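Local coordinates for UPF0311 protein CA_C3321 (Clostridium acetobutylicum ATCC 824, PDB 3G7G) that is of unknown function but belongs to the UPF0311 (DUF3237) family and folds into an antiparallel eight-stranded beta barrel, at residues Ile79-Gly84 with Pro129-Met134; Cys142-Arg145 with Val150-Lys153. All coordinates share one frame; numbering follows the deposited sequence.

Interaction 1: residues Ile79-Gly84 with Pro129-Met134; sequences IRLDDG and PKYKWM
D83 meets K130 and Y131 at the end of an antiparallel beta barrel, where the type I beta turn L81-G84, leading from strand 71-81 into strand 86-96, faces the connection between strands 117-126 and 139-144. Both polar bonds across the contact fall on one carboxylate oxygen. D83 OD2 accepts a short hydrogen bond of 2.6 Å from Y131 OH and a salt-bridge hydrogen bond of 3.1 Å from K130 NZ. Both donors reach OD2 from the same face of the carboxylate: the ammonium on the anti side, the phenol hydroxyl from above the carboxylate plane. Seen from the ring, OD2 lies at the edge in the plane of Y131, with carboxylate and ring 77° apart. Next to these bonds the contact turns apolar, as L81 CD1 approaches Y131 CE1 obliquely at 3.6 Å.

In K130, CG is anti to the backbone N (chi1 -170°) and lies over one face of the Y131 ring, offset toward its rim; the extended chain beyond it takes NZ to D83 OD2. The other oxygen of D83, OD1, accepts a hydrogen bond from the backbone N of A85, so both oxygens of the carboxylate are engaged, which should restrict its rotation. F51 packs against L81 from a neighbouring loop, and A85 touches Y131. The turn itself is closed by G84 N bonding to L81 O at 2.8 Å. R80, just before the turn, sets its guanidinium side-on against the carbonyl of G84, R80 NE at 3.2 Å and R80 NH2 at 3.0 Å from G84 O.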
ATOM      1  N   ILE A  79      17.805  -1.409  10.748  1.00 23.92           N
ATOM      2  CA  ILE A  79      19.196  -1.176  11.039  1.00 24.87           C
ATOM      3  C   ILE A  79      19.265  -0.642  12.445  1.00 24.47           C
ATOM      4  O   ILE A  79      18.298  -0.093  12.958  1.00 24.14           O
ATOM      5  CB  ILE A  79      19.874  -0.231  10.034  1.00 25.19           C
ATOM      6  CG1 ILE A  79      19.208   1.126   9.930  1.00 28.07           C
ATOM      7  CG2 ILE A  79      19.820  -0.794   8.623  1.00 26.08           C
ATOM      8  CD1 ILE A  79      19.884   1.980   8.872  1.00 25.35           C
ATOM      9  N   ARG A  80      20.412  -0.850  13.068  1.00 24.84           N
ATOM     10  CA  ARG A  80      20.722  -0.332  14.359  1.00 24.95           C
ATOM     11  C   ARG A  80      21.970   0.486  14.211  1.00 25.82           C
ATOM     12  O   ARG A  80      22.988  -0.031  13.770  1.00 23.76           O
ATOM     13  CB  ARG A  80      21.008  -1.465  15.301  1.00 25.46           C
ATOM     14  CG  ARG A  80      21.477  -0.993  16.672  1.00 26.55           C
ATOM     15  CD  ARG A  80      20.721  -1.691  17.727  1.00 28.62           C
ATOM     16  NE  ARG A  80      19.665  -0.820  18.168  1.00 32.43           N
ATOM     17  CZ  ARG A  80      18.419  -1.185  18.396  1.00 30.86           C
ATOM     18  NH1 ARG A  80      17.991  -2.425  18.157  1.00 31.47           N
ATOM     19  NH2 ARG A  80      17.579  -0.268  18.807  1.00 31.96           N
ATOM     20  N   LEU A  81      21.890   1.751  14.600  1.00 26.93           N
ATOM     21  CA  LEU A  81      23.033   2.617  14.577  1.00 27.77           C
ATOM     22  C   LEU A  81      23.872   2.484  15.845  1.00 28.43           C
ATOM     23  O   LEU A  81      23.408   2.008  16.876  1.00 28.01           O
ATOM     24  CB  LEU A  81      22.602   4.061  14.384  1.00 27.66           C
ATOM     25  CG  LEU A  81      21.847   4.371  13.100  1.00 27.55           C
ATOM     26  CD1 LEU A  81      21.818   5.891  12.901  1.00 26.68           C
ATOM     27  CD2 LEU A  81      22.525   3.687  11.932  1.00 24.57           C
ATOM     28  N   ASP A  82      25.101   2.958  15.741  1.00 28.39           N
ATOM     29  CA  ASP A  82      26.074   2.840  16.792  1.00 29.77           C
ATOM     30  C   ASP A  82      25.734   3.689  18.032  1.00 29.67           C
ATOM     31  O   ASP A  82      26.255   3.429  19.083  1.00 30.12           O
ATOM     32  CB  ASP A  82      27.463   3.206  16.254  1.00 30.10           C
ATOM     33  CG  ASP A  82      27.532   4.632  15.741  1.00 32.72           C
ATOM     34  OD1 ASP A  82      26.441   5.270  15.609  1.00 35.33           O
ATOM     35  OD2 ASP A  82      28.668   5.099  15.458  1.00 33.48           O
ATOM     36  N   ASP A  83      24.864   4.687  17.903  1.00 29.51           N
ATOM     37  CA  ASP A  83      24.347   5.413  19.060  1.00 29.29           C
ATOM     38  C   ASP A  83      23.138   4.710  19.686  1.00 28.91           C
ATOM     39  O   ASP A  83      22.528   5.246  20.581  1.00 29.71           O
ATOM     40  CB  ASP A  83      23.983   6.856  18.684  1.00 29.82           C
ATOM     41  CG  ASP A  83      22.733   6.962  17.783  1.00 30.11           C
ATOM     42  OD1 ASP A  83      22.135   5.926  17.371  1.00 31.51           O
ATOM     43  OD2 ASP A  83      22.356   8.108  17.483  1.00 28.45           O
ATOM     44  N   GLY A  84      22.794   3.527  19.190  1.00 28.08           N
ATOM     45  CA  GLY A  84      21.709   2.714  19.733  1.00 27.41           C
ATOM     46  C   GLY A  84      20.327   2.872  19.094  1.00 26.69           C
ATOM     47  O   GLY A  84      19.426   2.084  19.395  1.00 26.17           O
ATOM     48  N   PRO A 129      13.650  11.719  18.252  1.00 27.79           N
ATOM     49  CA  PRO A 129      13.758  13.029  17.579  1.00 27.83           C
ATOM     50  C   PRO A 129      14.981  13.275  16.696  1.00 28.04           C
ATOM     51  O   PRO A 129      14.907  14.052  15.762  1.00 28.40           O
ATOM     52  CB  PRO A 129      13.792  14.013  18.767  1.00 29.05           C
ATOM     53  CG  PRO A 129      12.911  13.369  19.749  1.00 29.48           C
ATOM     54  CD  PRO A 129      13.290  11.904  19.671  1.00 26.87           C
ATOM     55  N   LYS A 130      16.096  12.621  16.966  1.00 28.35           N
ATOM     56  CA  LYS A 130      17.297  12.832  16.180  1.00 28.26           C
ATOM     57  C   LYS A 130      17.068  12.320  14.765  1.00 28.35           C
ATOM     58  O   LYS A 130      17.624  12.872  13.832  1.00 28.39           O
ATOM     59  CB  LYS A 130      18.473  12.117  16.816  1.00 28.39           C
ATOM     60  CG  LYS A 130      19.795  12.441  16.232  1.00 29.12           C
ATOM     61  CD  LYS A 130      20.869  11.573  16.803  1.00 28.55           C
ATOM     62  CE  LYS A 130      22.245  11.972  16.232  1.00 31.83           C
ATOM     63  NZ  LYS A 130      23.286  10.956  16.620  1.00 33.49           N
ATOM     64  N   TYR A 131      16.242  11.293  14.614  1.00 27.66           N
ATOM     65  CA  TYR A 131      15.994  10.684  13.286  1.00 28.17           C
ATOM     66  C   TYR A 131      14.573  10.874  12.733  1.00 27.95           C
ATOM     67  O   TYR A 131      14.230  10.238  11.710  1.00 27.74           O
ATOM     68  CB  TYR A 131      16.343   9.183  13.323  1.00 27.64           C
ATOM     69  CG  TYR A 131      17.765   8.985  13.779  1.00 28.74           C
ATOM     70  CD1 TYR A 131      18.830   9.209  12.909  1.00 27.29           C
ATOM     71  CD2 TYR A 131      18.050   8.630  15.097  1.00 25.80           C
ATOM     72  CE1 TYR A 131      20.129   9.071  13.339  1.00 28.15           C
ATOM     73  CE2 TYR A 131      19.328   8.512  15.528  1.00 26.65           C
ATOM     74  CZ  TYR A 131      20.363   8.728  14.642  1.00 27.23           C
ATOM     75  OH  TYR A 131      21.635   8.574  15.074  1.00 30.23           O
ATOM     76  N   LYS A 132      13.771  11.769  13.324  1.00 27.49           N
ATOM     77  CA  LYS A 132      12.401  11.932  12.829  1.00 27.72           C
ATOM     78  C   LYS A 132      12.330  12.559  11.402  1.00 27.87           C
ATOM     79  O   LYS A 132      11.336  12.359  10.665  1.00 25.49           O
ATOM     80  CB  LYS A 132      11.509  12.638  13.849  1.00 27.77           C
ATOM     81  CG  LYS A 132      11.114  11.725  15.027  1.00 28.10           C
ATOM     82  CD  LYS A 132      10.101  10.618  14.633  1.00 25.52           C
ATOM     83  CE  LYS A 132       9.881   9.658  15.779  1.00 27.47           C
ATOM     84  NZ  LYS A 132       8.719   8.677  15.630  1.00 25.18           N
ATOM     85  N   TRP A 133      13.398  13.270  11.021  1.00 27.70           N
ATOM     86  CA  TRP A 133      13.531  13.834   9.693  1.00 27.89           C
ATOM     87  C   TRP A 133      13.453  12.769   8.596  1.00 27.73           C
ATOM     88  O   TRP A 133      13.048  13.071   7.481  1.00 27.87           O
ATOM     89  CB  TRP A 133      14.838  14.617   9.561  1.00 29.15           C
ATOM     90  CG  TRP A 133      16.101  13.794   9.658  1.00 30.59           C
ATOM     91  CD1 TRP A 133      16.816  13.492  10.801  1.00 31.03           C
ATOM     92  CD2 TRP A 133      16.820  13.195   8.574  1.00 31.35           C
ATOM     93  NE1 TRP A 133      17.912  12.706  10.484  1.00 29.56           N
ATOM     94  CE2 TRP A 133      17.943  12.520   9.129  1.00 30.66           C
ATOM     95  CE3 TRP A 133      16.612  13.135   7.186  1.00 31.29           C
ATOM     96  CZ2 TRP A 133      18.856  11.808   8.335  1.00 31.75           C
ATOM     97  CZ3 TRP A 133      17.527  12.429   6.405  1.00 30.72           C
ATOM     98  CH2 TRP A 133      18.630  11.783   6.977  1.00 31.15           C
ATOM     99  N   MET A 134      13.794  11.523   8.934  1.00 27.03           N
ATOM    100  CA  MET A 134      13.764  10.430   7.983  1.00 25.64           C
ATOM    101  C   MET A 134      12.326  10.073   7.652  1.00 25.28           C
ATOM    102  O   MET A 134      12.049   9.452   6.620  1.00 24.51           O
ATOM    103  CB  MET A 134      14.523   9.201   8.511  1.00 26.09           C
ATOM    104  CG  MET A 134      16.012   9.441   8.783  1.00 24.86           C
ATOM    105  SD  MET A 134      16.964   7.963   9.224  1.00 20.61           S
ATOM    106  CE  MET A 134      17.101   7.299   7.599  1.00 27.82           C
TER

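Interaction 2: residues Cys142-Arg145 with Val150-Lys153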
ATOM      1  N   CYS A 142      19.669   4.228  -4.947  1.00 32.97           N
ATOM      2  CA  CYS A 142      20.348   3.659  -6.112  1.00 33.85           C
ATOM      3  C   CYS A 142      21.076   2.412  -5.682  1.00 34.30           C
ATOM      4  O   CYS A 142      21.902   2.471  -4.781  1.00 33.37           O
ATOM      5  CB  CYS A 142      21.362   4.656  -6.682  1.00 34.19           C
ATOM      6  SG  CYS A 142      20.557   6.116  -7.379  1.00 34.89           S
ATOM      7  N   ALA A 143      20.776   1.288  -6.325  1.00 35.69           N
ATOM      8  CA  ALA A 143      21.310   0.015  -5.905  1.00 37.44           C
ATOM      9  C   ALA A 143      22.077  -0.613  -7.051  1.00 38.84           C
ATOM     10  O   ALA A 143      21.874  -0.242  -8.214  1.00 38.13           O
ATOM     11  CB  ALA A 143      20.203  -0.906  -5.441  1.00 37.09           C
ATOM     12  N   SER A 144      22.969  -1.538  -6.701  1.00 40.99           N
ATOM     13  CA  SER A 144      23.654  -2.415  -7.677  1.00 43.04           C
ATOM     14  C   SER A 144      23.997  -3.773  -7.102  1.00 44.59           C
ATOM     15  O   SER A 144      23.867  -3.998  -5.897  1.00 45.19           O
ATOM     16  CB  SER A 144      24.937  -1.757  -8.178  1.00 43.09           C
ATOM     17  OG  SER A 144      25.570  -1.016  -7.147  1.00 45.41           O
ATOM     18  N   ARG A 145      24.451  -4.676  -7.974  1.00 46.65           N
ATOM     19  CA  ARG A 145      25.208  -5.886  -7.540  1.00 47.04           C
ATOM     20  C   ARG A 145      26.720  -5.801  -7.813  1.00 47.58           C
ATOM     21  O   ARG A 145      27.534  -6.335  -7.046  1.00 47.89           O
ATOM     22  CB  ARG A 145      24.638  -7.141  -8.174  1.00 47.94           C
ATOM     23  CG  ARG A 145      23.533  -7.749  -7.352  1.00 50.59           C
ATOM     24  CD  ARG A 145      22.206  -7.153  -7.759  1.00 54.08           C
ATOM     25  NE  ARG A 145      21.708  -7.788  -8.976  1.00 55.90           N
ATOM     26  CZ  ARG A 145      21.023  -8.932  -9.004  1.00 57.80           C
ATOM     27  NH1 ARG A 145      20.601  -9.428 -10.166  1.00 58.15           N
ATOM     28  NH2 ARG A 145      20.755  -9.592  -7.879  1.00 58.80           N
ATOM     29  N   VAL A 150      24.560  -6.586  -2.354  1.00 47.41           N
ATOM     30  CA  VAL A 150      23.888  -5.445  -2.971  1.00 45.58           C
ATOM     31  C   VAL A 150      24.352  -4.178  -2.260  1.00 43.53           C
ATOM     32  O   VAL A 150      24.424  -4.140  -1.041  1.00 43.15           O
ATOM     33  CB  VAL A 150      22.346  -5.602  -3.053  1.00 45.85           C
ATOM     34  CG1 VAL A 150      21.736  -5.987  -1.730  1.00 47.03           C
ATOM     35  CG2 VAL A 150      21.687  -4.328  -3.609  1.00 45.71           C
ATOM     36  N   LEU A 151      24.750  -3.184  -3.046  1.00 41.57           N
ATOM     37  CA  LEU A 151      25.172  -1.875  -2.546  1.00 40.25           C
ATOM     38  C   LEU A 151      23.994  -0.941  -2.721  1.00 38.46           C
ATOM     39  O   LEU A 151      23.496  -0.789  -3.830  1.00 37.89           O
ATOM     40  CB  LEU A 151      26.374  -1.336  -3.341  1.00 40.24           C
ATOM     41  CG  LEU A 151      26.896   0.061  -2.955  1.00 41.69           C
ATOM     42  CD1 LEU A 151      27.331   0.099  -1.478  1.00 41.50           C
ATOM     43  CD2 LEU A 151      28.064   0.567  -3.877  1.00 41.25           C
ATOM     44  N   LEU A 152      23.538  -0.342  -1.628  1.00 36.41           N
ATOM     45  CA  LEU A 152      22.462   0.636  -1.660  1.00 35.36           C
ATOM     46  C   LEU A 152      22.998   1.974  -1.246  1.00 34.01           C
ATOM     47  O   LEU A 152      23.622   2.071  -0.214  1.00 34.87           O
ATOM     48  CB  LEU A 152      21.364   0.233  -0.691  1.00 35.50           C
ATOM     49  CG  LEU A 152      20.825  -1.180  -0.850  1.00 35.99           C
ATOM     50  CD1 LEU A 152      20.107  -1.586   0.440  1.00 33.95           C
ATOM     51  CD2 LEU A 152      19.930  -1.230  -2.079  1.00 36.05           C
ATOM     52  N   LYS A 153      22.791   2.991  -2.063  1.00 32.55           N
ATOM     53  CA  LYS A 153      23.114   4.371  -1.722  1.00 31.98           C
ATOM     54  C   LYS A 153      21.819   5.160  -1.583  1.00 30.32           C
ATOM     55  O   LYS A 153      20.997   5.162  -2.498  1.00 29.51           O
ATOM     56  CB  LYS A 153      23.992   5.008  -2.797  1.00 32.33           C
ATOM     57  CG  LYS A 153      25.453   4.695  -2.623  1.00 34.99           C
ATOM     58  CD  LYS A 153      26.262   4.763  -3.945  1.00 35.55           C
ATOM     59  CE  LYS A 153      27.758   4.986  -3.637  1.00 37.12           C
ATOM     60  NZ  LYS A 153      28.714   4.501  -4.689  1.00 39.60           N
TER
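A143 and L152 face each other as a non-hydrogen-bonded pair, their side chains on the same side of the sheet, and the methyl A143 CB sits tightly against L152 CD2 at 3.4 Å, closer than carbon atoms usually pack. With CG of L152 anti to the carbonyl carbon (chi1 -53°) and chi2 at 161°, CD2 is turned back toward the partner strand. V150 adds a second apolar neighbour: its CG2 stands 4.2 Å from A143 CB and also rests on the backbone at S144 O. F118 of strand 117-126 touches both A143 and V150, and I19 of strand 11-30 touches V150 and L152, so A143 and L152 are buried among apolar side chains.

The other face carries C142, S144, L151 and K153. Here the hydroxyl S144 OG lies beside L151 CB at 3.9 Å, a loose contact, while the extended K153 chain leads away from the partner strand. C142 instead touches R119 of the same chain and M9 of a third subunit, so at C142 this face meets another subunit.

Two hydrogen-bonded pairs frame A143 and L152. C142 and K153 exchange both of their backbone bonds, with K153 N to C142 O nearly straight; S144 and L151 do the same, S144 N reaching L151 O at 3.0 Å. Between them A143 CA offers a CA-H...O contact to L151 O.

Segments 142-144 and 150-153 run at 167° to each other, with axes 4.8 Å apart at closest approach. This is regular antiparallel pairing in a beta hairpin, here the one formed by the last two strands of the closed eight-stranded barrel.

From the N terminus, the chain first lays down strands 11-30, 34-47 and 53-65 before 71-81 reaches interaction 1. Its partner, 129-134, comes 45 residues later, so that contact closes a long loop holding strand 86-96, helix 102-107 and strand 117-126. Interaction 2 opens only afterwards, at 142-145, and closes quickly with 150-153 as a local hairpin. The two are therefore in series, neither nesting nor crossing. Interaction 1 joins a strand turn to a loop toward one end of the barrel, while interaction 2 knits neighbouring strands within its wall; their centres are 21 Å apart, and their nearest atoms about 8 Å.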